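Local coordinates for conserved hypothetical exported protein (Bacteroides fragilis, PDB 4JJA) that is of unconfirmed function but probably acts as an exo-beta-N-acetylmuramidase, removing N-acetylmuramic acid from the ends of peptidoglycan fragments, at residues P216-P219 with N220-N223; Y228-P231 with S232-F236; S293-E296 with I297-K300; R335-E339 with G340-A344. All coordinates share one frame; numbering follows the deposited sequence. Where two conformers were deposited one is given.

Interaction 1 of 4, residues P216-P219 with N220-N223; sequences PPSP and NLPN
A type I beta turn running from Ser218 to Leu221 folds back the proline-rich loop that carries the chain from strand 197-200 into helix 224-233. The defining bond is Leu221 N to Ser218 O, 3.1 Å long with an N-H...O angle of 160°. Its donor stands above the carbonyl plane of Ser218, 57° out of it, as the tight reversal brings the amide in over the C=O group. Pro219 and Asn220 occupy the two central positions, and the pyrrolidine ring holds phi at the first of them.

Upstream, two more prolines rest against the far end of the turn. The ring of Pro217 meets Leu221 at about a right angle, CG of Pro217 lying 4.2 Å from CB of Leu221. Both rings also touch the carbonyl oxygen of Leu221: Pro217 CD is 3.6 Å from Leu221 O, and Pro216 CB is 3.8 Å from the same oxygen. The isobutyl group of Leu221 leaves this cluster with CG beside the backbone N (chi1 -67°) and packs on Ala226 and Ile227 of helix 224-233.

Ser218 OG bonds to Tyr117 OH and to a glycerol probably carried over from crystallisation. Asn223, the N-cap of the helix, accepts from Ala226 N through OD1. At the exposed side of the loop, Pro222 CD lies 4.0 Å from Pro219 O.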
loop_
_atom_site.group_PDB
_atom_site.type_symbol
_atom_site.label_atom_id
_atom_site.label_comp_id
_atom_site.label_asym_id
_atom_site.label_seq_id
_atom_site.Cartn_x
_atom_site.Cartn_y
_atom_site.Cartn_z
ATOM N N PRO A 216 -6.937 -1.975 10.965
ATOM C CA PRO A 216 -6.891 -1.004 9.849
ATOM C C PRO A 216 -5.476 -0.566 9.543
ATOM O O PRO A 216 -4.759 -0.140 10.437
ATOM C CB PRO A 216 -7.701 0.204 10.395
ATOM C CG PRO A 216 -7.550 0.048 11.904
ATOM C CD PRO A 216 -7.629 -1.427 12.151
ATOM N N PRO A 217 -5.098 -0.632 8.263
ATOM C CA PRO A 217 -3.712 -0.327 7.953
ATOM C C PRO A 217 -3.364 1.150 7.988
ATOM O O PRO A 217 -2.226 1.505 8.222
ATOM C CB PRO A 217 -3.544 -0.922 6.549
ATOM C CG PRO A 217 -4.959 -0.889 5.969
ATOM C CD PRO A 217 -5.841 -1.176 7.102
ATOM N N SER A 218 -4.369 1.983 7.743
ATOM C CA SER A 218 -4.325 3.436 7.847
ATOM C C SER A 218 -5.673 3.862 8.398
ATOM O O SER A 218 -6.661 3.174 8.183
ATOM C CB SER A 218 -4.212 4.117 6.473
ATOM O OG SER A 218 -3.081 3.749 5.786
ATOM N N PRO A 219 -5.765 5.026 9.067
ATOM C CA PRO A 219 -7.049 5.349 9.731
ATOM C C PRO A 219 -8.247 5.423 8.758
ATOM O O PRO A 219 -9.369 5.056 9.097
ATOM C CB PRO A 219 -6.757 6.687 10.378
ATOM C CG PRO A 219 -5.278 6.570 10.756
ATOM C CD PRO A 219 -4.664 5.860 9.581
ATOM N N ASN A 220 -8.001 5.967 7.564
ATOM C CA ASN A 220 -9.063 6.174 6.567
ATOM C C ASN A 220 -9.243 4.998 5.608
ATOM O O ASN A 220 -9.945 5.122 4.627
ATOM C CB ASN A 220 -8.910 7.536 5.842
ATOM C CG ASN A 220 -9.238 8.664 6.771
ATOM O OD1 ASN A 220 -10.382 8.842 7.133
ATOM N ND2 ASN A 220 -8.224 9.369 7.242
ATOM N N LEU A 221 -8.668 3.850 5.951
ATOM C CA LEU A 221 -8.988 2.565 5.309
ATOM C C LEU A 221 -9.578 1.654 6.367
ATOM O O LEU A 221 -8.961 0.671 6.809
ATOM C CB LEU A 221 -7.737 1.950 4.642
ATOM C CG LEU A 221 -7.200 2.721 3.444
ATOM C CD1 LEU A 221 -5.882 2.101 2.980
ATOM C CD2 LEU A 221 -8.230 2.727 2.308
ATOM N N PRO A 222 -10.798 1.988 6.826
ATOM C CA PRO A 222 -11.267 1.371 8.055
ATOM C C PRO A 222 -11.831 0.002 7.844
ATOM O O PRO A 222 -12.013 -0.700 8.861
ATOM C CB PRO A 222 -12.367 2.315 8.519
ATOM C CG PRO A 222 -12.873 2.899 7.251
ATOM C CD PRO A 222 -11.633 3.139 6.441
ATOM N N ASN A 223 -12.209 -0.345 6.623
ATOM C CA ASN A 223 -12.891 -1.587 6.319
ATOM C C ASN A 223 -12.445 -2.150 4.953
ATOM O O ASN A 223 -11.677 -1.512 4.219
ATOM C CB ASN A 223 -14.422 -1.439 6.428
ATOM C CG ASN A 223 -14.989 -0.460 5.419
ATOM O OD1 ASN A 223 -14.332 -0.123 4.466
ATOM N ND2 ASN A 223 -16.180 0.003 5.644
#

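Interaction 2 of 4, residues Y228-P231 with S232-F236; sequences YLYP and SICLF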
loop_
_atom_site.group_PDB
_atom_site.type_symbol
_atom_site.label_atom_id
_atom_site.label_comp_id
_atom_site.label_asym_id
_atom_site.label_seq_id
_atom_site.Cartn_x
_atom_site.Cartn_y
_atom_site.Cartn_z
ATOM N N TYR A 228 -10.944 -2.306 -1.024
ATOM C CA TYR A 228 -11.232 -2.743 -2.369
ATOM C C TYR A 228 -11.512 -1.620 -3.351
ATOM O O TYR A 228 -11.214 -1.728 -4.535
ATOM C CB TYR A 228 -12.377 -3.753 -2.391
ATOM C CG TYR A 228 -12.094 -5.050 -1.647
ATOM C CD1 TYR A 228 -10.879 -5.735 -1.808
ATOM C CD2 TYR A 228 -13.054 -5.658 -0.882
ATOM C CE1 TYR A 228 -10.615 -6.936 -1.182
ATOM C CE2 TYR A 228 -12.819 -6.879 -0.245
ATOM C CZ TYR A 228 -11.617 -7.532 -0.377
ATOM O OH TYR A 228 -11.394 -8.731 0.243
ATOM N N LEU A 229 -12.124 -0.545 -2.867
ATOM C CA LEU A 229 -12.385 0.644 -3.681
ATOM C C LEU A 229 -11.190 1.571 -3.861
ATOM O O LEU A 229 -11.133 2.332 -4.812
ATOM C CB LEU A 229 -13.582 1.426 -3.093
ATOM C CG LEU A 229 -14.958 0.823 -3.372
ATOM C CD1 LEU A 229 -16.008 1.516 -2.504
ATOM C CD2 LEU A 229 -15.292 0.935 -4.843
ATOM N N TYR A 230 -10.208 1.475 -2.954
ATOM C CA TYR A 230 -9.060 2.328 -2.925
ATOM C C TYR A 230 -8.370 2.486 -4.296
ATOM O O TYR A 230 -8.036 3.639 -4.667
ATOM C CB TYR A 230 -8.126 1.868 -1.789
ATOM C CG TYR A 230 -6.890 2.661 -1.543
ATOM C CD1 TYR A 230 -6.924 3.949 -1.046
ATOM C CD2 TYR A 230 -5.655 2.079 -1.687
ATOM C CE1 TYR A 230 -5.763 4.670 -0.812
ATOM C CE2 TYR A 230 -4.488 2.777 -1.450
ATOM C CZ TYR A 230 -4.534 4.078 -1.046
ATOM O OH TYR A 230 -3.348 4.758 -0.823
ATOM N N PRO A 231 -8.151 1.397 -5.044
ATOM C CA PRO A 231 -7.482 1.607 -6.326
ATOM C C PRO A 231 -8.176 2.562 -7.274
ATOM O O PRO A 231 -7.517 3.263 -8.043
ATOM C CB PRO A 231 -7.441 0.187 -6.939
ATOM C CG PRO A 231 -7.537 -0.709 -5.766
ATOM C CD PRO A 231 -8.394 -0.035 -4.744
ATOM N N SER A 232 -9.502 2.557 -7.232
ATOM C CA SER A 232 -10.327 3.412 -8.100
ATOM C C SER A 232 -10.515 4.798 -7.478
ATOM O O SER A 232 -10.330 5.818 -8.123
ATOM C CB SER A 232 -11.701 2.764 -8.344
ATOM O OG SER A 232 -11.575 1.511 -8.990
ATOM N N ILE A 233 -10.822 4.838 -6.217
ATOM C CA ILE A 233 -11.223 6.081 -5.557
ATOM C C ILE A 233 -10.049 6.966 -5.157
ATOM O O ILE A 233 -10.177 8.169 -5.182
ATOM C CB ILE A 233 -12.172 5.760 -4.354
ATOM C CG1 ILE A 233 -13.444 5.135 -4.892
ATOM C CG2 ILE A 233 -12.506 6.995 -3.493
ATOM C CD1 ILE A 233 -14.327 6.045 -5.730
ATOM N N CYS A 234 -8.890 6.401 -4.867
ATOM C CA CYS A 234 -7.733 7.207 -4.503
ATOM C C CYS A 234 -7.270 8.073 -5.672
ATOM O O CYS A 234 -6.620 9.067 -5.451
ATOM C CB CYS A 234 -6.560 6.329 -3.993
ATOM S SG CYS A 234 -5.328 7.248 -3.052
ATOM N N LEU A 235 -7.663 7.740 -6.906
ATOM C CA LEU A 235 -7.367 8.643 -8.024
ATOM C C LEU A 235 -7.922 10.033 -7.828
ATOM O O LEU A 235 -7.402 11.009 -8.403
ATOM C CB LEU A 235 -7.824 8.006 -9.331
ATOM C CG LEU A 235 -7.189 6.630 -9.631
ATOM C CD1 LEU A 235 -7.758 6.104 -10.963
ATOM C CD2 LEU A 235 -5.676 6.681 -9.664
ATOM N N PHE A 236 -8.984 10.156 -7.042
ATOM C CA PHE A 236 -9.523 11.467 -6.735
ATOM C C PHE A 236 -8.585 12.365 -5.953
ATOM O O PHE A 236 -8.783 13.573 -5.918
ATOM C CB PHE A 236 -10.876 11.400 -6.024
ATOM C CG PHE A 236 -12.042 11.013 -6.895
ATOM C CD1 PHE A 236 -12.407 11.799 -7.963
ATOM C CD2 PHE A 236 -12.818 9.898 -6.623
ATOM C CE1 PHE A 236 -13.528 11.519 -8.705
ATOM C CE2 PHE A 236 -13.949 9.582 -7.387
ATOM C CZ PHE A 236 -14.279 10.401 -8.444
HETATM O O HOH W 1 -11.885 -0.402 -7.064
#
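The ring of Tyr230 is met obliquely by the thiol of Cys234 in a sulfur-aromatic contact: SG lies 4.3 Å from the ring centroid, 47° off the ring normal. The nearest ring atom is Tyr230 CE1, 3.4 Å from Cys234 SG. Tyr230 CG and Cys234 SG are each anti to their own backbone N (chi1 -177° for Tyr230), which brings the ring and the sulfur together one helical turn apart. Phe251 adds an edge-to-face contact with Tyr230, whose OH bonds to a glycerol.

The contact spans the last turn of helix 224-233 and the start of the 3-10 segment that follows. Leu229 O accepts from both Ile233 N and Ser232 N, each at 2.9 Å; the first bond is the straighter, and the second comes from above the carbonyl plane. Tyr230 O takes Cys234 N at 2.9 Å. Pro231 has no amide hydrogen, so the helix is kinked there, and the buried Pro231 O finds no hydrogen-bond partner; Leu235 CG lies 3.7 Å from Pro231 O.

Leu229 CB touches Ile233 CG1 at 4.1 Å. Ser232 OG bonds to Asn303 N and, at 2.7 Å, to a water that donates to Tyr228 O.

Interaction 3 of 4, residues S293-E296 with I297-K300; sequences SDEE and IWKK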
loop_
_atom_site.group_PDB
_atom_site.type_symbol
_atom_site.label_atom_id
_atom_site.label_comp_id
_atom_site.label_asym_id
_atom_site.label_seq_id
_atom_site.Cartn_x
_atom_site.Cartn_y
_atom_site.Cartn_z
ATOM N N SER A 293 -21.519 -4.566 -3.440
ATOM C CA SER A 293 -20.964 -5.796 -2.939
ATOM C C SER A 293 -19.479 -5.891 -3.204
ATOM O O SER A 293 -18.959 -5.317 -4.159
ATOM C CB SER A 293 -21.635 -7.011 -3.588
ATOM O OG SER A 293 -21.371 -7.117 -4.985
ATOM N N ASP A 294 -18.801 -6.593 -2.305
ATOM C CA ASP A 294 -17.384 -6.915 -2.562
ATOM C C ASP A 294 -17.232 -7.531 -3.963
ATOM O O ASP A 294 -16.336 -7.134 -4.742
ATOM C CB ASP A 294 -16.836 -7.876 -1.500
ATOM C CG ASP A 294 -16.636 -7.257 -0.106
ATOM O OD1 ASP A 294 -16.812 -6.048 0.129
ATOM O OD2 ASP A 294 -16.304 -8.054 0.849
ATOM N N GLU A 295 -18.082 -8.504 -4.343
ATOM C CA GLU A 295 -18.006 -9.158 -5.679
ATOM C C GLU A 295 -18.074 -8.233 -6.870
ATOM O O GLU A 295 -17.326 -8.371 -7.828
ATOM C CB GLU A 295 -19.111 -10.231 -5.893
ATOM C CG GLU A 295 -18.851 -11.539 -5.154
ATOM C CD GLU A 295 -19.496 -11.520 -3.780
ATOM O OE1 GLU A 295 -19.961 -10.431 -3.351
ATOM O OE2 GLU A 295 -19.547 -12.573 -3.134
ATOM N N GLU A 296 -18.982 -7.272 -6.825
ATOM C CA GLU A 296 -19.076 -6.363 -7.970
ATOM C C GLU A 296 -17.867 -5.398 -8.048
ATOM O O GLU A 296 -17.444 -5.078 -9.158
ATOM C CB GLU A 296 -20.364 -5.612 -8.062
ATOM C CG GLU A 296 -20.631 -4.585 -7.080
ATOM C CD GLU A 296 -22.092 -4.090 -7.231
ATOM O OE1 GLU A 296 -22.409 -3.636 -8.373
ATOM O OE2 GLU A 296 -22.887 -4.199 -6.230
ATOM N N ILE A 297 -17.264 -5.079 -6.901
ATOM C CA ILE A 297 -16.007 -4.262 -6.900
ATOM C C ILE A 297 -14.922 -5.137 -7.570
ATOM O O ILE A 297 -14.172 -4.662 -8.438
ATOM C CB ILE A 297 -15.673 -3.788 -5.503
ATOM C CG1 ILE A 297 -16.786 -2.863 -4.939
ATOM C CG2 ILE A 297 -14.296 -3.128 -5.496
ATOM C CD1 ILE A 297 -16.759 -2.588 -3.449
ATOM N N TRP A 298 -14.810 -6.411 -7.161
ATOM C CA TRP A 298 -13.766 -7.308 -7.716
ATOM C C TRP A 298 -13.919 -7.480 -9.206
ATOM O O TRP A 298 -12.950 -7.527 -9.947
ATOM C CB TRP A 298 -13.776 -8.689 -7.018
ATOM C CG TRP A 298 -13.619 -8.632 -5.543
ATOM C CD1 TRP A 298 -13.053 -7.643 -4.797
ATOM C CD2 TRP A 298 -14.082 -9.617 -4.625
ATOM N NE1 TRP A 298 -13.151 -7.952 -3.476
ATOM C CE2 TRP A 298 -13.748 -9.178 -3.337
ATOM C CE3 TRP A 298 -14.675 -10.882 -4.784
ATOM C CZ2 TRP A 298 -14.032 -9.910 -2.193
ATOM C CZ3 TRP A 298 -14.992 -11.591 -3.633
ATOM C CH2 TRP A 298 -14.667 -11.114 -2.356
ATOM N N LYS A 299 -15.164 -7.534 -9.686
ATOM C CA LYS A 299 -15.366 -7.711 -11.085
ATOM C C LYS A 299 -14.748 -6.596 -11.931
ATOM O O LYS A 299 -14.209 -6.839 -13.015
ATOM C CB LYS A 299 -16.864 -7.797 -11.359
ATOM C CG LYS A 299 -17.195 -8.136 -12.812
ATOM C CD LYS A 299 -18.731 -8.146 -13.004
ATOM C CE LYS A 299 -19.339 -6.723 -13.035
ATOM N NZ LYS A 299 -19.441 -6.003 -11.700
ATOM N N LYS A 300 -14.804 -5.355 -11.425
ATOM C CA LYS A 300 -14.418 -4.222 -12.236
ATOM C C LYS A 300 -12.985 -3.764 -12.042
ATOM O O LYS A 300 -12.506 -3.005 -12.862
ATOM C CB LYS A 300 -15.396 -3.060 -11.923
ATOM C CG LYS A 300 -16.815 -3.413 -12.436
ATOM C CD LYS A 300 -17.737 -2.234 -12.464
ATOM C CE LYS A 300 -19.136 -2.576 -12.976
ATOM N NZ LYS A 300 -20.075 -1.397 -12.908
HETATM O O HOH W 2 -20.493 -1.375 -10.118
#
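Backbone hydrogen bonds join Ser293, Asp294 and Glu295 to the residues four places on, giving helix 294-300 its first turns. Ile297 N reaches Ser293 O, and Trp298 N reaches Asp294 O at 3.0 Å, nearly in line with the carbonyl. At Glu296 O the bonds weaken: one comes from Lys300 N and one from Lys299 NZ at 3.4 Å; the Lys299 chain bends at chi3 and chi4 to fold back that far.

The N-terminus is closed by a capping box. Glu296 N donates to Ser293 OG (3.0 Å), and Ser293 N donates to Glu296 OE2 (3.1 Å), which it meets on the anti side. Glu296 manages this with CG between its backbone N and carbonyl carbon (chi1 70°). Its OE1 takes a weak bond from a water that also accepts from Lys300 NZ.

Packing centres on the Trp298 indole. Asp294 O sits over one face, 3.1 Å above the plane toward the rim, while Asp294 CB approaches Trp298 CZ2 at 3.5 Å.

Salt bridges to Lys225 and Arg212 occupy the carboxylate of Asp294. The short helix lies at the surface against helix 224-233, where the buried Ile297 packs on Lys225, Tyr228 and Leu229; Trp298 makes edge-to-face contacts with Tyr228 of that helix and with His148.

Interaction 4 of 4, residues R335-E339 with G340-A344; sequences RKMIE and GGKSA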
loop_
_atom_site.group_PDB
_atom_site.type_symbol
_atom_site.label_atom_id
_atom_site.label_comp_id
_atom_site.label_asym_id
_atom_site.label_seq_id
_atom_site.Cartn_x
_atom_site.Cartn_y
_atom_site.Cartn_z
ATOM N N ARG A 335 -5.496 11.461 -18.484
ATOM C CA ARG A 335 -6.068 12.786 -18.537
ATOM C C ARG A 335 -6.512 13.142 -19.954
ATOM O O ARG A 335 -7.622 13.679 -20.168
ATOM C CB ARG A 335 -5.001 13.770 -18.104
ATOM C CG ARG A 335 -5.366 15.227 -18.213
ATOM C CD ARG A 335 -4.166 16.131 -18.125
ATOM N NE ARG A 335 -3.502 16.074 -16.820
ATOM C CZ ARG A 335 -3.477 17.049 -15.903
ATOM N NH1 ARG A 335 -4.127 18.187 -16.073
ATOM N NH2 ARG A 335 -2.763 16.861 -14.800
ATOM N N LYS A 336 -5.630 12.901 -20.913
ATOM C CA LYS A 336 -5.913 13.320 -22.289
ATOM C C LYS A 336 -7.156 12.618 -22.849
ATOM O O LYS A 336 -8.005 13.233 -23.506
ATOM C CB LYS A 336 -4.724 13.026 -23.189
ATOM C CG LYS A 336 -3.496 13.882 -22.902
ATOM C CD LYS A 336 -2.316 13.464 -23.839
ATOM C CE LYS A 336 -0.973 14.079 -23.516
ATOM N NZ LYS A 336 0.073 13.556 -24.476
HETATM N N MSE A 337 -7.269 11.329 -22.595
HETATM C CA MSE A 337 -8.418 10.556 -23.089
HETATM C C MSE A 337 -9.713 10.917 -22.393
HETATM O O MSE A 337 -10.753 11.010 -23.036
HETATM C CB MSE A 337 -8.130 9.077 -22.979
HETATM C CG MSE A 337 -7.060 8.578 -23.930
HETATM SE SE MSE A 337 -6.686 6.709 -23.793
HETATM C CE MSE A 337 -8.224 5.987 -24.761
ATOM N N ILE A 338 -9.653 11.196 -21.086
ATOM C CA ILE A 338 -10.866 11.659 -20.406
ATOM C C ILE A 338 -11.333 12.970 -21.035
ATOM O O ILE A 338 -12.510 13.156 -21.351
ATOM C CB ILE A 338 -10.689 11.802 -18.906
ATOM C CG1 ILE A 338 -10.456 10.410 -18.276
ATOM C CG2 ILE A 338 -11.906 12.504 -18.283
ATOM C CD1 ILE A 338 -10.143 10.374 -16.800
ATOM N N GLU A 339 -10.402 13.900 -21.193
ATOM C CA GLU A 339 -10.743 15.208 -21.726
ATOM C C GLU A 339 -11.201 15.110 -23.171
ATOM O O GLU A 339 -11.957 15.946 -23.640
ATOM C CB GLU A 339 -9.520 16.116 -21.623
ATOM C CG GLU A 339 -9.264 16.506 -20.183
ATOM C CD GLU A 339 -8.039 17.343 -19.935
ATOM O OE1 GLU A 339 -7.236 17.602 -20.860
ATOM O OE2 GLU A 339 -7.829 17.713 -18.747
ATOM N N GLY A 340 -10.716 14.104 -23.872
ATOM C CA GLY A 340 -11.112 13.832 -25.245
ATOM C C GLY A 340 -12.442 13.134 -25.397
ATOM O O GLY A 340 -12.848 12.846 -26.533
ATOM N N GLY A 341 -13.115 12.813 -24.288
ATOM C CA GLY A 341 -14.417 12.183 -24.350
ATOM C C GLY A 341 -14.424 10.700 -24.459
ATOM O O GLY A 341 -15.466 10.120 -24.753
ATOM N N LYS A 342 -13.283 10.064 -24.223
ATOM C CA LYS A 342 -13.227 8.593 -24.291
ATOM C C LYS A 342 -13.877 7.937 -23.084
ATOM O O LYS A 342 -14.073 8.542 -22.046
ATOM C CB LYS A 342 -11.790 8.142 -24.416
ATOM C CG LYS A 342 -11.035 8.725 -25.633
ATOM C CD LYS A 342 -11.660 8.422 -26.979
ATOM C CE LYS A 342 -10.876 9.125 -28.087
ATOM N NZ LYS A 342 -11.422 8.862 -29.425
ATOM N N SER A 343 -14.286 6.687 -23.274
ATOM C CA SER A 343 -14.960 5.918 -22.252
ATOM C C SER A 343 -14.008 5.266 -21.267
ATOM O O SER A 343 -12.829 5.024 -21.586
ATOM C CB SER A 343 -15.828 4.832 -22.894
ATOM O OG SER A 343 -15.030 3.794 -23.405
ATOM N N ALA A 344 -14.544 4.923 -20.100
ATOM C CA ALA A 344 -13.782 4.196 -19.100
ATOM C C ALA A 344 -13.186 2.927 -19.684
ATOM O O ALA A 344 -12.033 2.596 -19.473
ATOM C CB ALA A 344 -14.680 3.878 -17.866
HETATM O O HOH W 3 -14.455 11.185 -21.118
#
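Met337 O and Lys342 N, joined by a 3.0 Å hydrogen bond, form the outer link of a Schellman motif that ends helix 333-339. The inner link is Gly341 N to Ile338 O, also 3.0 Å; its donor stands 63° out of the carbonyl plane, whereas the outer bond comes in much closer to its own. Gly341, the donor of the inner link, has positive phi, 86°, a conformation glycine adopts without strain. One residue earlier, Gly340 N still makes the helical bond to Lys336 O at 2.9 Å, though bent at the hydrogen.

Ile338 O has a second donor besides Gly341 N: a water at 2.8 Å, which donates its other hydrogen to Lys342 O at 2.8 Å and so bridges the helix end to the outgoing loop. Ser343 then starts helix 344-350 as its N-cap, with its own N donating to Glu346 OE1.

Apolar atoms of Met337 and Lys342 meet beside the cap. The methylene CG of Lys342 lies 4.0 Å from CB of Met337, a selenomethionine here, and the terminal CE of Met337 is equally near Lys342 CG. Lys342 bends at chi2 (-58°) and carries its ammonium group clear of the helix.

The carbonyls of Lys336, Met337 and Ile338 are therefore satisfied by main-chain amides and a water, so this C-terminus is capped without a side-chain donor from the loop.

Along the chain the four contacts come in series. Interaction 1 lies in the loop after strand 197-200, one of the two outermost strands of the parallel sheet, and delivers the chain into helix 224-233, which holds interaction 2; their centres are 13 Å apart, and Leu221 CD2 meets Tyr230 CD1 at 3.8 Å. Interaction 3, also 13 Å from interaction 2, sets helix 294-300 against that same helix: Tyr228 CE2 is 3.4 Å from Trp298 NE1, and Leu229 touches Ile297. Helix 224-233 lies roughly where the N-terminal and C-terminal family regions meet. Interaction 4 stands apart at the surface, its nearest atoms about 8 Å from interaction 2, with helix 305-314 packing on residues of both.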